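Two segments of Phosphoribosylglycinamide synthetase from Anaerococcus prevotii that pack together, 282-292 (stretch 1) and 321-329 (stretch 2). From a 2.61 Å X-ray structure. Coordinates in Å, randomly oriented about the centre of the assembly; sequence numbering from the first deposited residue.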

# COMPACT_ATOMS: atom_id res chain seq x y z
N ALA A 282 -3.32 1.15 -0.46
CA ALA A 282 -4.59 1.55 0.16
C ALA A 282 -4.82 3.01 -0.04
O ALA A 282 -4.11 3.62 -0.81
CB ALA A 282 -4.57 1.22 1.64
N ASN A 283 -5.84 3.55 0.63
CA ASN A 283 -6.13 4.96 0.76
C ASN A 283 -6.36 5.67 -0.54
O ASN A 283 -5.82 6.75 -0.76
CB ASN A 283 -4.98 5.63 1.53
CG ASN A 283 -4.64 4.91 2.80
OD1 ASN A 283 -3.47 4.56 3.04
ND2 ASN A 283 -5.65 4.63 3.60
N CYS A 284 -7.18 5.04 -1.39
CA CYS A 284 -7.61 5.51 -2.70
C CYS A 284 -6.53 5.47 -3.76
O CYS A 284 -6.75 5.98 -4.86
CB CYS A 284 -8.25 6.89 -2.60
SG CYS A 284 -9.55 6.97 -1.34
N LEU A 285 -5.44 4.77 -3.53
CA LEU A 285 -4.45 4.67 -4.60
C LEU A 285 -4.99 3.93 -5.85
O LEU A 285 -4.70 4.38 -6.94
CB LEU A 285 -3.15 4.07 -4.12
CG LEU A 285 -2.36 5.03 -3.21
CD1 LEU A 285 -1.35 4.32 -2.37
CD2 LEU A 285 -1.58 6.06 -4.04
N PRO A 286 -5.87 2.91 -5.79
CA PRO A 286 -6.38 2.34 -7.06
C PRO A 286 -7.26 3.32 -7.83
O PRO A 286 -7.24 3.36 -9.05
CB PRO A 286 -7.19 1.12 -6.60
CG PRO A 286 -6.82 0.92 -5.17
CD PRO A 286 -6.41 2.20 -4.62
N GLU A 287 -7.97 4.16 -7.10
CA GLU A 287 -8.78 5.24 -7.64
C GLU A 287 -7.86 6.29 -8.30
O GLU A 287 -8.23 6.78 -9.36
CB GLU A 287 -9.65 5.88 -6.53
CG GLU A 287 -10.81 5.01 -6.07
CD GLU A 287 -10.56 3.81 -5.17
OE1 GLU A 287 -9.45 3.72 -4.61
OE2 GLU A 287 -11.48 2.97 -5.02
N LEU A 288 -6.67 6.57 -7.76
CA LEU A 288 -5.74 7.50 -8.42
C LEU A 288 -5.04 6.89 -9.64
O LEU A 288 -4.72 7.63 -10.59
CB LEU A 288 -4.69 8.04 -7.47
CG LEU A 288 -5.22 8.91 -6.31
CD1 LEU A 288 -4.16 9.22 -5.41
CD2 LEU A 288 -5.85 10.19 -6.79
N VAL A 289 -4.87 5.54 -9.66
CA VAL A 289 -4.37 4.85 -10.87
C VAL A 289 -5.43 5.01 -11.96
O VAL A 289 -5.10 5.31 -13.10
CB VAL A 289 -4.05 3.35 -10.64
CG1 VAL A 289 -3.51 2.74 -11.90
CG2 VAL A 289 -3.03 3.14 -9.55
N GLU A 290 -6.70 4.82 -11.59
CA GLU A 290 -7.85 4.93 -12.52
C GLU A 290 -7.93 6.34 -13.11
O GLU A 290 -7.92 6.48 -14.32
CB GLU A 290 -9.18 4.53 -11.82
CG GLU A 290 -9.30 3.02 -11.62
CD GLU A 290 -10.52 2.43 -10.94
OE1 GLU A 290 -11.17 3.13 -10.12
OE2 GLU A 290 -10.77 1.22 -11.14
N ILE A 291 -7.87 7.38 -12.26
CA ILE A 291 -7.86 8.80 -12.69
C ILE A 291 -6.68 9.09 -13.66
O ILE A 291 -6.88 9.65 -14.73
CB ILE A 291 -7.80 9.76 -11.45
CG1 ILE A 291 -9.14 9.82 -10.72
CG2 ILE A 291 -7.34 11.14 -11.82
CD1 ILE A 291 -9.09 10.33 -9.26
N ASN A 292 -5.46 8.75 -13.25
CA ASN A 292 -4.22 9.02 -13.98
C ASN A 292 -4.13 8.36 -15.33
O ASN A 292 -3.61 9.00 -16.24
CB ASN A 292 -3.05 8.60 -13.17
CG ASN A 292 -1.73 8.92 -13.73
OD1 ASN A 292 -1.09 8.05 -14.27
ND2 ASN A 292 -1.30 10.18 -13.59
N ASN A 321 -2.81 12.34 -19.05
CA ASN A 321 -2.74 11.99 -17.62
C ASN A 321 -3.40 13.08 -16.80
O ASN A 321 -2.78 14.12 -16.55
CB ASN A 321 -1.29 11.75 -17.10
CG ASN A 321 -0.49 10.69 -17.82
OD1 ASN A 321 0.67 10.92 -18.20
ND2 ASN A 321 -1.02 9.47 -17.90
N LYS A 322 -4.62 12.81 -16.30
CA LYS A 322 -5.34 13.76 -15.46
C LYS A 322 -4.75 13.76 -14.03
O LYS A 322 -4.19 12.76 -13.58
CB LYS A 322 -6.85 13.42 -15.42
CG LYS A 322 -7.75 14.60 -15.06
CD LYS A 322 -8.98 14.75 -15.96
CE LYS A 322 -9.63 16.11 -15.79
NZ LYS A 322 -10.67 16.38 -16.82
N ALA A 323 -4.81 14.92 -13.37
CA ALA A 323 -4.39 15.04 -11.98
C ALA A 323 -5.54 14.49 -11.09
O ALA A 323 -6.71 14.53 -11.49
CB ALA A 323 -4.06 16.47 -11.64
N GLY A 324 -5.15 13.87 -9.98
CA GLY A 324 -6.02 13.32 -8.95
C GLY A 324 -5.49 13.61 -7.55
O GLY A 324 -4.26 13.76 -7.34
N LEU A 325 -6.43 13.80 -6.60
CA LEU A 325 -6.16 14.11 -5.19
C LEU A 325 -7.16 13.35 -4.35
O LEU A 325 -8.36 13.46 -4.58
CB LEU A 325 -6.24 15.63 -4.91
CG LEU A 325 -6.13 16.12 -3.44
CD1 LEU A 325 -4.81 15.73 -2.82
CD2 LEU A 325 -6.29 17.59 -3.33
N ALA A 326 -6.67 12.59 -3.39
CA ALA A 326 -7.50 11.80 -2.47
C ALA A 326 -7.11 12.15 -1.09
O ALA A 326 -5.92 12.11 -0.79
CB ALA A 326 -7.32 10.31 -2.70
N ARG A 327 -8.07 12.54 -0.26
CA ARG A 327 -7.79 12.88 1.12
C ARG A 327 -8.79 12.28 2.07
O ARG A 327 -10.00 12.35 1.84
CB ARG A 327 -7.83 14.40 1.26
CG ARG A 327 -6.54 15.04 0.85
CD ARG A 327 -6.53 16.46 1.29
NE ARG A 327 -5.37 17.14 0.72
CZ ARG A 327 -5.28 18.43 0.47
NH1 ARG A 327 -6.29 19.25 0.75
NH2 ARG A 327 -4.17 18.92 -0.07
N MSE A 328 -8.27 11.79 3.22
CA MSE A 328 -9.12 11.34 4.31
C MSE A 328 -9.68 12.56 5.03
O MSE A 328 -8.95 13.53 5.23
CB MSE A 328 -8.36 10.46 5.31
CG MSE A 328 -7.65 9.23 4.69
SE MSE A 328 -8.72 8.02 3.45
CE MSE A 328 -7.93 8.51 1.69
N ILE A 329 -10.98 12.52 5.39
CA ILE A 329 -11.64 13.53 6.23
C ILE A 329 -11.32 13.14 7.68
O ILE A 329 -11.59 12.02 8.07
CB ILE A 329 -13.17 13.64 6.01
CG1 ILE A 329 -13.50 13.96 4.53
CG2 ILE A 329 -13.74 14.73 6.94
CD1 ILE A 329 -14.97 13.85 4.24

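A strand (323-329) runs nearly antiparallel to a helix (285-292), their axes 7.7 Å apart at closest and 164° between directions; the contact buries 483 Å² in all. In the loop before the strand, Asn321 makes the one hydrogen bond between the stretches, ND2 donating to Asn292 O at 3.1 Å (159°); Asn321 CA also approaches that oxygen, 3.4 Å away, in a CA-H...O contact. Lys322 CB lies 3.8 Å from Ile291 O and Lys322 O 3.8 Å from Asn292 CA, while its long aliphatic arm leads away. Ala323 points its CB away from the helix, but its O meets Ile291 CG2 at 3.5 Å. Gly324 lets the helix come close: Leu288 CD2 rests 3.5 Å from Gly324 C and Ile291 CG2 3.8 Å from Gly324 CA, and an ideal CB here would clash with both methyls. Leu325 turns its side chain away; its backbone N packs 3.7 Å from Leu288 CD2. Ala326 points back toward the helix, its small methyl fitting against Cys284 (CB to CB, 3.5 Å) and within 4.3 Å (CB) of Leu288 CD1. Arg327 faces away and takes no part. Selenomethionine Met328 starts sideways, but with chi1 and chi2 both m and chi3 near 107°, CE comes within 3.8 Å of Cys284 SG and 3.7 Å of Asn283 O, packing on the middle of the type I' turn. Cys284, Leu288, Gly324, Ala326 and Met328 are all buried, suiting small or apolar residues.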